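Local coordinates for lipoprotein (Mycoplasma mycoides subsp. capri, PDB 7ADK) that probably acts as a surface protease that works with a partner immunoglobulin-blocking protein to promote the dissociation of antibody from antigen, at residues A788-Y794 against L805-I811; H508-I513 against G535-D539; E258-K264 against E669-Y673. Residues are numbered along the deposited sequence.

Overall arrangement
Contacts 1 and 2 are neighbours, their centres 12 Å apart, and both reach the same mixed sheet: strand 783-792 in contact 1 and strand 535-537 in contact 2 pair with strand 737-747. They also touch directly, the ring of Tyr808 meeting that of Phe512 and Leu810 packing on Ala509, so they form one continuous buried region. Contact 3 lies far off, its centre 35 Å from that of contact 1 and 37 Å from that of contact 2, at the surface where the partner protein binds. Along the chain, 258-264 comes first, contact 2 closes before 669-673, and contact 1 follows. Thus a buried region built on the mixed sheet coexists with a distant surface joint.

Contact 1: residues A788-Y794 against L805-I811; sequences AFRSDGY and LGQYDLI
Arg790 and Asp809 form a salt bridge, NH1 to OD2 at 2.8 Å, the acid meeting the guanidinium near its plane. Both use t chi1 rotamers and occupy a non-hydrogen-bonded antiparallel pair (CA to CA 4.3 Å), so their side chains leave the same face; Phe853 O and the ring of Phe855 also hold the arginine. Next comes the hydrogen-bonded pair Ser791–Tyr808, with Ser791 N to Tyr808 O 2.8 Å and Tyr808 N to Ser791 O 3.0 Å. The strand axes approach to 4.7 Å at 155°. Leu810 N continues the bonding to Phe789 O (3.1 Å), although Phe789 has helical phi/psi (-66/-33) that breaks the extended run. At the other end Leu805 N reaches Tyr794 O (3.1 Å).

Ser791 OG does double duty: it donates to Gly806 O (3.0 Å) and accepts from Gly793 N (3.0 Å), closing an ST turn. Glycine suits Gly793, whose phi is 75° and where a CB would crowd Gln807 CB. Asp809 OD1 makes the matching Asx turn, accepting from Ile811 N at 2.9 Å.

On the face opposite the salt bridge, Ser791 CB lies over the Tyr808 ring, 3.9 Å from its centroid, a CH-pi contact; the small serine leaves room for the ring, whose OH bonds to Leu745 N. Farther out, Phe789 CD1 packs on Leu810 CD1 and Ile811 CG1, both at 4.0 Å, and Tyr794 CB on Leu805 CB at 3.7 Å. Two successive antiparallel strands joined by an irregular connection make this a long-looped β-hairpin, which adds strand 807-809 to the mixed sheet.

Contact 2: residues H508-I513 against G535-D539; sequences HATDFI and GIFAD
A kinked loop, 508-513, lies against strand 535-537; the directions of 508-513 and 535-538 are 114° apart. The kinks come at Ala509 (49/36) and Asp511 (55/34), both left-handed helical, flanking extended Thr510 (-92/133). The backbones therefore touch briefly: Thr510 and Phe537 make a single bridge (CA to CA 4.5 Å), held by Asp511 N to Ile536 O at 2.8 Å and a weak bond from Ala538 N to Ala509 O at 3.4 Å.

Ile536 is the main bump. Its side chain enters a hollow lined by Asp511, Phe512 and Ile513, with CG1 3.7 Å from Asp511 OD1, and CD1 4.3 Å from Phe512 CE2 and 4.2 Å from Ile513 CG1. Asp511 OD2 accepts from Asn514 ND2. Phe512, with chi1 p, brings its ring edge to the backbone at Ala538, CE2 to N 3.9 Å; the short methyl there admits the ring, CE2 to CB 4.0 Å. Thr510 CG2 rests 4.2 Å from Phe537 CB, while the Phe537 ring stacks on Tyr727.

Just after Ala538, Asp539 OD2 accepts from His450 ND1, consistent with the His–Asp pair of a PA-clan triad. Apolar packing with one good backbone bond implies a contact held by shape rather than charge.

Contact 3: residues E258-K264 against E669-Y673; sequences EGAEIGK and EYKFY
Tyr670 projects its ring, on a p chi1 rotamer (67°), into the curve of the 258-264 loop and overlaps Lys264, whose CB lies 4.2 Å from the ring centroid in an off-centre CH-pi contact. Lys264 O also comes within 3.4 Å of Tyr670 CD2. A tyrosine suits the spot because its flat ring packs on the loop while its hydroxyl reaches the backbone: OH accepts from Glu261 N at 3.2 Å, with Ala260 CB and Glu258 CB each 4.0 Å from the same oxygen.

The loop curls through a 3-10 segment at 262-263, where Lys264 N bonds Glu261 O (2.9 Å). Their side chains form an internal salt bridge, Lys264 NZ to Glu261 OE2 (2.8 Å). Across the contact, Lys671 extends (chi2 to chi4 all t) so that NZ meets Glu258 OE1 at 2.7 Å in a salt bridge and Glu258 O at 3.2 Å; Glu258 folds back (m, m) to meet it. Helix-like but irregularly bonded, 670-673 sets Tyr670 and Lys671 side by side.

Glu258 O and Glu669 OE1 also bond Thr685 and Asn683 of the neighbouring immunoglobulin-blocking protein chain. This is a loop-to-loop surface joint, linking distant parts of the sequence at the edge of a protein–protein interface.

Contact 1: residues A788-Y794 against L805-I811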
loop_
_atom_site.group_PDB
_atom_site.type_symbol
_atom_site.label_atom_id
_atom_site.label_comp_id
_atom_site.label_asym_id
_atom_site.label_seq_id
_atom_site.Cartn_x
_atom_site.Cartn_y
_atom_site.Cartn_z
ATOM N N ALA B 788 -31.619 0.464 -3.402
ATOM C CA ALA B 788 -32.406 0.717 -2.202
ATOM C C ALA B 788 -33.283 -0.503 -1.872
ATOM O O ALA B 788 -33.964 -1.059 -2.735
ATOM C CB ALA B 788 -33.202 2.006 -2.349
ATOM N N PHE B 789 -33.304 -0.915 -0.608
ATOM C CA PHE B 789 -34.147 -2.024 -0.130
ATOM C C PHE B 789 -35.651 -1.727 -0.193
ATOM O O PHE B 789 -36.471 -2.626 -0.359
ATOM C CB PHE B 789 -33.823 -2.331 1.339
ATOM C CG PHE B 789 -32.389 -2.659 1.664
ATOM C CD1 PHE B 789 -31.865 -3.923 1.362
ATOM C CD2 PHE B 789 -31.582 -1.704 2.291
ATOM C CE1 PHE B 789 -30.551 -4.235 1.726
ATOM C CE2 PHE B 789 -30.256 -2.010 2.618
ATOM C CZ PHE B 789 -29.752 -3.284 2.365
ATOM N N ARG B 790 -35.997 -0.459 0.009
ATOM C CA ARG B 790 -37.352 0.051 0.139
ATOM C C ARG B 790 -37.574 1.160 -0.872
ATOM O O ARG B 790 -36.700 1.988 -1.093
ATOM C CB ARG B 790 -37.559 0.510 1.580
ATOM C CG ARG B 790 -39.009 0.831 1.891
ATOM C CD ARG B 790 -39.185 1.217 3.340
ATOM N NE ARG B 790 -40.538 1.696 3.621
ATOM C CZ ARG B 790 -41.581 0.981 3.967
ATOM N NH1 ARG B 790 -41.555 -0.306 4.080
ATOM N NH2 ARG B 790 -42.700 1.560 4.237
ATOM N N SER B 791 -38.751 1.179 -1.466
ATOM C CA SER B 791 -39.235 2.232 -2.341
ATOM C C SER B 791 -40.676 2.554 -1.979
ATOM O O SER B 791 -41.532 1.681 -1.913
ATOM C CB SER B 791 -39.103 1.832 -3.806
ATOM O OG SER B 791 -39.700 2.757 -4.663
ATOM N N ASP B 792 -40.947 3.835 -1.809
ATOM C CA ASP B 792 -42.277 4.425 -1.690
ATOM C C ASP B 792 -43.050 4.440 -3.021
ATOM O O ASP B 792 -44.236 4.762 -3.069
ATOM C CB ASP B 792 -42.037 5.844 -1.196
ATOM C CG ASP B 792 -43.260 6.608 -0.716
ATOM O OD1 ASP B 792 -43.223 7.859 -0.780
ATOM O OD2 ASP B 792 -44.202 5.973 -0.208
ATOM N N GLY B 793 -42.364 4.096 -4.111
ATOM C CA GLY B 793 -42.796 4.302 -5.473
ATOM C C GLY B 793 -42.668 5.760 -5.879
ATOM O O GLY B 793 -42.362 6.633 -5.079
ATOM N N TYR B 794 -42.906 6.015 -7.157
ATOM C CA TYR B 794 -42.954 7.338 -7.753
ATOM C C TYR B 794 -43.882 7.283 -8.959
ATOM O O TYR B 794 -43.897 6.271 -9.673
ATOM C CB TYR B 794 -41.557 7.812 -8.157
ATOM C CG TYR B 794 -41.502 9.296 -8.429
ATOM C CD1 TYR B 794 -41.275 10.185 -7.369
ATOM C CD2 TYR B 794 -41.683 9.794 -9.736
ATOM C CE1 TYR B 794 -41.200 11.565 -7.608
ATOM C CE2 TYR B 794 -41.651 11.178 -9.974
ATOM C CZ TYR B 794 -41.399 12.067 -8.911
ATOM O OH TYR B 794 -41.380 13.405 -9.112
ATOM N N LEU B 805 -42.360 3.865 -10.939
ATOM C CA LEU B 805 -41.164 3.337 -10.253
ATOM C C LEU B 805 -41.482 2.075 -9.429
ATOM O O LEU B 805 -40.620 1.223 -9.249
ATOM C CB LEU B 805 -40.499 4.444 -9.408
ATOM C CG LEU B 805 -39.463 3.981 -8.356
ATOM C CD1 LEU B 805 -38.234 3.327 -8.966
ATOM C CD2 LEU B 805 -38.976 5.159 -7.539
ATOM N N GLY B 806 -42.713 1.917 -8.954
ATOM C CA GLY B 806 -43.140 0.781 -8.145
ATOM C C GLY B 806 -42.805 0.929 -6.667
ATOM O O GLY B 806 -41.675 1.233 -6.289
ATOM N N GLN B 807 -43.787 0.659 -5.811
ATOM C CA GLN B 807 -43.643 0.693 -4.359
ATOM C C GLN B 807 -43.427 -0.720 -3.811
ATOM O O GLN B 807 -44.248 -1.614 -4.011
ATOM C CB GLN B 807 -44.892 1.348 -3.770
ATOM C CG GLN B 807 -44.853 1.437 -2.244
ATOM C CD GLN B 807 -46.230 1.685 -1.688
ATOM O OE1 GLN B 807 -46.938 0.754 -1.353
ATOM N NE2 GLN B 807 -46.679 2.911 -1.608
ATOM N N TYR B 808 -42.327 -0.918 -3.097
ATOM C CA TYR B 808 -41.887 -2.225 -2.646
ATOM C C TYR B 808 -40.991 -2.133 -1.410
ATOM O O TYR B 808 -40.299 -1.147 -1.193
ATOM C CB TYR B 808 -41.185 -2.959 -3.806
ATOM C CG TYR B 808 -39.835 -2.430 -4.244
ATOM C CD1 TYR B 808 -39.726 -1.544 -5.327
ATOM C CD2 TYR B 808 -38.673 -2.873 -3.593
ATOM C CE1 TYR B 808 -38.467 -1.076 -5.731
ATOM C CE2 TYR B 808 -37.418 -2.398 -3.984
ATOM C CZ TYR B 808 -37.310 -1.486 -5.043
ATOM O OH TYR B 808 -36.103 -0.969 -5.382
ATOM N N ASP B 809 -40.948 -3.204 -0.632
ATOM C CA ASP B 809 -39.920 -3.439 0.373
ATOM C C ASP B 809 -39.468 -4.895 0.262
ATOM O O ASP B 809 -40.276 -5.806 0.425
ATOM C CB ASP B 809 -40.478 -3.063 1.745
ATOM C CG ASP B 809 -39.448 -3.121 2.870
ATOM O OD1 ASP B 809 -38.544 -3.981 2.820
ATOM O OD2 ASP B 809 -39.581 -2.306 3.807
ATOM N N LEU B 810 -38.204 -5.127 -0.077
ATOM C CA LEU B 810 -37.666 -6.473 -0.293
ATOM C C LEU B 810 -37.047 -7.119 0.961
ATOM O O LEU B 810 -36.586 -8.251 0.896
ATOM C CB LEU B 810 -36.875 -6.578 -1.617
ATOM C CG LEU B 810 -35.835 -5.514 -1.963
ATOM C CD1 LEU B 810 -34.680 -5.586 -0.993
ATOM C CD2 LEU B 810 -35.336 -5.704 -3.380
ATOM N N ILE B 811 -37.170 -6.477 2.126
ATOM C CA ILE B 811 -36.905 -7.059 3.449
ATOM C C ILE B 811 -38.224 -7.412 4.163
ATOM O O ILE B 811 -38.367 -8.520 4.668
ATOM C CB ILE B 811 -36.017 -6.111 4.283
ATOM C CG1 ILE B 811 -34.679 -5.788 3.592
ATOM C CG2 ILE B 811 -35.778 -6.626 5.703
ATOM C CD1 ILE B 811 -33.690 -6.928 3.477
#

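Contact 2: residues H508-I513 against G535-D539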
loop_
_atom_site.group_PDB
_atom_site.type_symbol
_atom_site.label_atom_id
_atom_site.label_comp_id
_atom_site.label_asym_id
_atom_site.label_seq_id
_atom_site.Cartn_x
_atom_site.Cartn_y
_atom_site.Cartn_z
ATOM N N HIS B 508 -32.946 -13.952 -3.575
ATOM C CA HIS B 508 -32.210 -13.433 -4.747
ATOM C C HIS B 508 -32.792 -12.159 -5.378
ATOM O O HIS B 508 -32.269 -11.715 -6.397
ATOM C CB HIS B 508 -32.036 -14.554 -5.784
ATOM C CG HIS B 508 -30.714 -15.238 -5.787
ATOM N ND1 HIS B 508 -29.529 -14.690 -6.193
ATOM C CD2 HIS B 508 -30.480 -16.538 -5.498
ATOM C CE1 HIS B 508 -28.599 -15.641 -6.166
ATOM N NE2 HIS B 508 -29.160 -16.773 -5.743
ATOM N N ALA B 509 -33.884 -11.595 -4.840
ATOM C CA ALA B 509 -34.509 -10.360 -5.359
ATOM C C ALA B 509 -34.768 -10.354 -6.884
ATOM O O ALA B 509 -34.674 -9.318 -7.544
ATOM C CB ALA B 509 -33.758 -9.121 -4.869
ATOM N N THR B 510 -35.126 -11.502 -7.455
ATOM C CA THR B 510 -35.503 -11.649 -8.863
ATOM C C THR B 510 -37.006 -11.507 -9.034
ATOM O O THR B 510 -37.797 -12.117 -8.320
ATOM C CB THR B 510 -35.060 -12.996 -9.436
ATOM O OG1 THR B 510 -35.408 -14.060 -8.576
ATOM C CG2 THR B 510 -33.568 -13.041 -9.690
ATOM N N ASP B 511 -37.416 -10.706 -10.009
ATOM C CA ASP B 511 -38.791 -10.610 -10.503
ATOM C C ASP B 511 -39.850 -10.307 -9.428
ATOM O O ASP B 511 -41.010 -10.702 -9.495
ATOM C CB ASP B 511 -39.094 -11.810 -11.395
ATOM C CG ASP B 511 -40.000 -11.487 -12.575
ATOM O OD1 ASP B 511 -40.131 -10.317 -12.969
ATOM O OD2 ASP B 511 -40.597 -12.418 -13.127
ATOM N N PHE B 512 -39.442 -9.523 -8.434
ATOM C CA PHE B 512 -40.188 -9.198 -7.217
ATOM C C PHE B 512 -41.396 -8.264 -7.392
ATOM O O PHE B 512 -42.128 -8.038 -6.429
ATOM C CB PHE B 512 -39.202 -8.649 -6.184
ATOM C CG PHE B 512 -38.587 -7.323 -6.565
ATOM C CD1 PHE B 512 -39.233 -6.121 -6.258
ATOM C CD2 PHE B 512 -37.352 -7.302 -7.230
ATOM C CE1 PHE B 512 -38.627 -4.903 -6.585
ATOM C CE2 PHE B 512 -36.756 -6.082 -7.569
ATOM C CZ PHE B 512 -37.386 -4.878 -7.234
ATOM N N ILE B 513 -41.638 -7.735 -8.593
ATOM C CA ILE B 513 -42.812 -6.919 -8.961
ATOM C C ILE B 513 -43.910 -7.735 -9.674
ATOM O O ILE B 513 -45.034 -7.258 -9.821
ATOM C CB ILE B 513 -42.329 -5.721 -9.821
ATOM C CG1 ILE B 513 -41.375 -4.792 -9.057
ATOM C CG2 ILE B 513 -43.452 -4.857 -10.400
ATOM C CD1 ILE B 513 -41.903 -4.190 -7.756
ATOM N N GLY B 535 -36.566 -11.143 -17.445
ATOM C CA GLY B 535 -37.247 -10.508 -16.325
ATOM C C GLY B 535 -36.588 -9.222 -15.846
ATOM O O GLY B 535 -35.839 -8.567 -16.564
ATOM N N ILE B 536 -36.873 -8.857 -14.602
ATOM C CA ILE B 536 -36.271 -7.721 -13.902
ATOM C C ILE B 536 -35.703 -8.179 -12.570
ATOM O O ILE B 536 -36.263 -9.071 -11.943
ATOM C CB ILE B 536 -37.284 -6.568 -13.686
ATOM C CG1 ILE B 536 -38.550 -6.973 -12.901
ATOM C CG2 ILE B 536 -37.676 -5.938 -15.024
ATOM C CD1 ILE B 536 -38.494 -6.615 -11.425
ATOM N N PHE B 537 -34.632 -7.563 -12.095
ATOM C CA PHE B 537 -34.077 -7.829 -10.770
ATOM C C PHE B 537 -33.415 -6.581 -10.175
ATOM O O PHE B 537 -33.134 -5.609 -10.871
ATOM C CB PHE B 537 -33.125 -9.042 -10.827
ATOM C CG PHE B 537 -31.684 -8.729 -11.153
ATOM C CD1 PHE B 537 -30.669 -9.035 -10.241
ATOM C CD2 PHE B 537 -31.345 -8.094 -12.354
ATOM C CE1 PHE B 537 -29.343 -8.686 -10.519
ATOM C CE2 PHE B 537 -30.021 -7.737 -12.629
ATOM C CZ PHE B 537 -29.019 -8.027 -11.705
ATOM N N ALA B 538 -33.140 -6.601 -8.881
ATOM C CA ALA B 538 -32.203 -5.678 -8.241
ATOM C C ALA B 538 -31.030 -6.468 -7.680
ATOM O O ALA B 538 -31.268 -7.529 -7.104
ATOM C CB ALA B 538 -32.926 -4.930 -7.141
ATOM N N ASP B 539 -29.794 -6.008 -7.828
ATOM C CA ASP B 539 -28.629 -6.801 -7.431
ATOM C C ASP B 539 -28.453 -6.858 -5.896
ATOM O O ASP B 539 -27.635 -6.166 -5.303
ATOM C CB ASP B 539 -27.397 -6.319 -8.207
ATOM C CG ASP B 539 -26.242 -7.330 -8.213
ATOM O OD1 ASP B 539 -26.484 -8.530 -7.991
ATOM O OD2 ASP B 539 -25.074 -6.934 -8.404
#

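Contact 3: residues E258-K264 against E669-Y673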
loop_
_atom_site.group_PDB
_atom_site.type_symbol
_atom_site.label_atom_id
_atom_site.label_comp_id
_atom_site.label_asym_id
_atom_site.label_seq_id
_atom_site.Cartn_x
_atom_site.Cartn_y
_atom_site.Cartn_z
ATOM N N GLU B 258 -11.938 19.848 -3.767
ATOM C CA GLU B 258 -10.751 19.552 -2.958
ATOM C C GLU B 258 -9.507 20.335 -3.381
ATOM O O GLU B 258 -8.608 20.542 -2.562
ATOM C CB GLU B 258 -10.471 18.036 -2.997
ATOM C CG GLU B 258 -11.548 17.183 -2.310
ATOM C CD GLU B 258 -11.848 17.615 -0.867
ATOM O OE1 GLU B 258 -10.930 18.114 -0.177
ATOM O OE2 GLU B 258 -12.996 17.462 -0.405
ATOM N N GLY B 259 -9.474 20.811 -4.629
ATOM C CA GLY B 259 -8.524 21.815 -5.110
ATOM C C GLY B 259 -7.113 21.297 -5.404
ATOM O O GLY B 259 -6.179 22.094 -5.460
ATOM N N ALA B 260 -6.938 19.986 -5.577
ATOM C CA ALA B 260 -5.664 19.395 -5.967
ATOM C C ALA B 260 -5.832 18.075 -6.741
ATOM O O ALA B 260 -5.673 18.058 -7.958
ATOM C CB ALA B 260 -4.765 19.256 -4.732
ATOM N N GLU B 261 -6.134 16.960 -6.070
ATOM C CA GLU B 261 -5.978 15.606 -6.628
ATOM C C GLU B 261 -7.319 14.926 -6.952
ATOM O O GLU B 261 -7.657 13.887 -6.403
ATOM C CB GLU B 261 -5.029 14.759 -5.755
ATOM C CG GLU B 261 -3.623 15.380 -5.663
ATOM C CD GLU B 261 -2.571 14.363 -5.194
ATOM O OE1 GLU B 261 -1.689 13.973 -5.989
ATOM O OE2 GLU B 261 -2.624 13.899 -4.031
ATOM N N ILE B 262 -8.079 15.507 -7.881
ATOM C CA ILE B 262 -9.412 15.059 -8.341
ATOM C C ILE B 262 -9.451 13.571 -8.748
ATOM O O ILE B 262 -10.408 12.870 -8.431
ATOM C CB ILE B 262 -9.871 16.020 -9.469
ATOM C CG1 ILE B 262 -10.400 17.343 -8.873
ATOM C CG2 ILE B 262 -10.939 15.419 -10.380
ATOM C CD1 ILE B 262 -10.351 18.528 -9.838
ATOM N N GLY B 263 -8.392 13.033 -9.356
ATOM C CA GLY B 263 -8.240 11.603 -9.661
ATOM C C GLY B 263 -8.228 10.660 -8.448
ATOM O O GLY B 263 -8.254 9.449 -8.606
ATOM N N LYS B 264 -8.201 11.200 -7.231
ATOM C CA LYS B 264 -8.363 10.487 -5.956
ATOM C C LYS B 264 -9.730 10.781 -5.310
ATOM O O LYS B 264 -9.898 10.598 -4.111
ATOM C CB LYS B 264 -7.189 10.815 -5.021
ATOM C CG LYS B 264 -5.819 10.533 -5.648
ATOM C CD LYS B 264 -4.680 10.906 -4.701
ATOM C CE LYS B 264 -3.337 10.750 -5.422
ATOM N NZ LYS B 264 -2.207 11.174 -4.565
ATOM N N GLU B 669 -12.624 11.595 2.432
ATOM C CA GLU B 669 -11.531 12.390 1.884
ATOM C C GLU B 669 -10.221 11.589 1.795
ATOM O O GLU B 669 -9.739 11.051 2.787
ATOM C CB GLU B 669 -11.252 13.617 2.770
ATOM C CG GLU B 669 -12.435 14.495 3.148
ATOM C CD GLU B 669 -12.044 15.713 4.009
ATOM O OE1 GLU B 669 -10.860 16.056 4.158
ATOM O OE2 GLU B 669 -12.954 16.364 4.547
ATOM N N TYR B 670 -9.556 11.607 0.641
ATOM C CA TYR B 670 -8.231 11.011 0.464
ATOM C C TYR B 670 -7.161 11.627 1.391
ATOM O O TYR B 670 -6.081 11.065 1.574
ATOM C CB TYR B 670 -7.840 11.129 -1.018
ATOM C CG TYR B 670 -7.591 12.528 -1.543
ATOM C CD1 TYR B 670 -6.373 13.166 -1.253
ATOM C CD2 TYR B 670 -8.546 13.174 -2.345
ATOM C CE1 TYR B 670 -6.122 14.457 -1.737
ATOM C CE2 TYR B 670 -8.293 14.464 -2.845
ATOM C CZ TYR B 670 -7.082 15.110 -2.533
ATOM O OH TYR B 670 -6.826 16.364 -2.988
ATOM N N LYS B 671 -7.450 12.783 1.994
ATOM C CA LYS B 671 -6.582 13.544 2.898
ATOM C C LYS B 671 -6.389 12.905 4.268
ATOM O O LYS B 671 -5.449 13.272 4.959
ATOM C CB LYS B 671 -7.145 14.967 3.037
ATOM C CG LYS B 671 -7.039 15.727 1.708
ATOM C CD LYS B 671 -7.691 17.107 1.759
ATOM C CE LYS B 671 -7.537 17.794 0.398
ATOM N NZ LYS B 671 -8.376 19.003 0.284
ATOM N N PHE B 672 -7.214 11.943 4.668
ATOM C CA PHE B 672 -7.142 11.307 5.987
ATOM C C PHE B 672 -6.049 10.234 6.140
ATOM O O PHE B 672 -5.794 9.815 7.263
ATOM C CB PHE B 672 -8.511 10.690 6.310
ATOM C CG PHE B 672 -9.694 11.616 6.556
ATOM C CD1 PHE B 672 -9.533 12.990 6.809
ATOM C CD2 PHE B 672 -10.986 11.061 6.579
ATOM C CE1 PHE B 672 -10.654 13.799 7.042
ATOM C CE2 PHE B 672 -12.110 11.872 6.800
ATOM C CZ PHE B 672 -11.943 13.244 7.020
ATOM N N TYR B 673 -5.390 9.777 5.067
ATOM C CA TYR B 673 -4.800 8.430 4.994
ATOM C C TYR B 673 -3.882 7.981 6.145
ATOM O O TYR B 673 -4.154 6.965 6.780
ATOM C CB TYR B 673 -4.105 8.235 3.640
ATOM C CG TYR B 673 -3.572 6.823 3.443
ATOM C CD1 TYR B 673 -4.453 5.738 3.567
ATOM C CD2 TYR B 673 -2.209 6.576 3.192
ATOM C CE1 TYR B 673 -3.981 4.424 3.480
ATOM C CE2 TYR B 673 -1.734 5.252 3.108
ATOM C CZ TYR B 673 -2.623 4.171 3.251
ATOM O OH TYR B 673 -2.204 2.886 3.120
#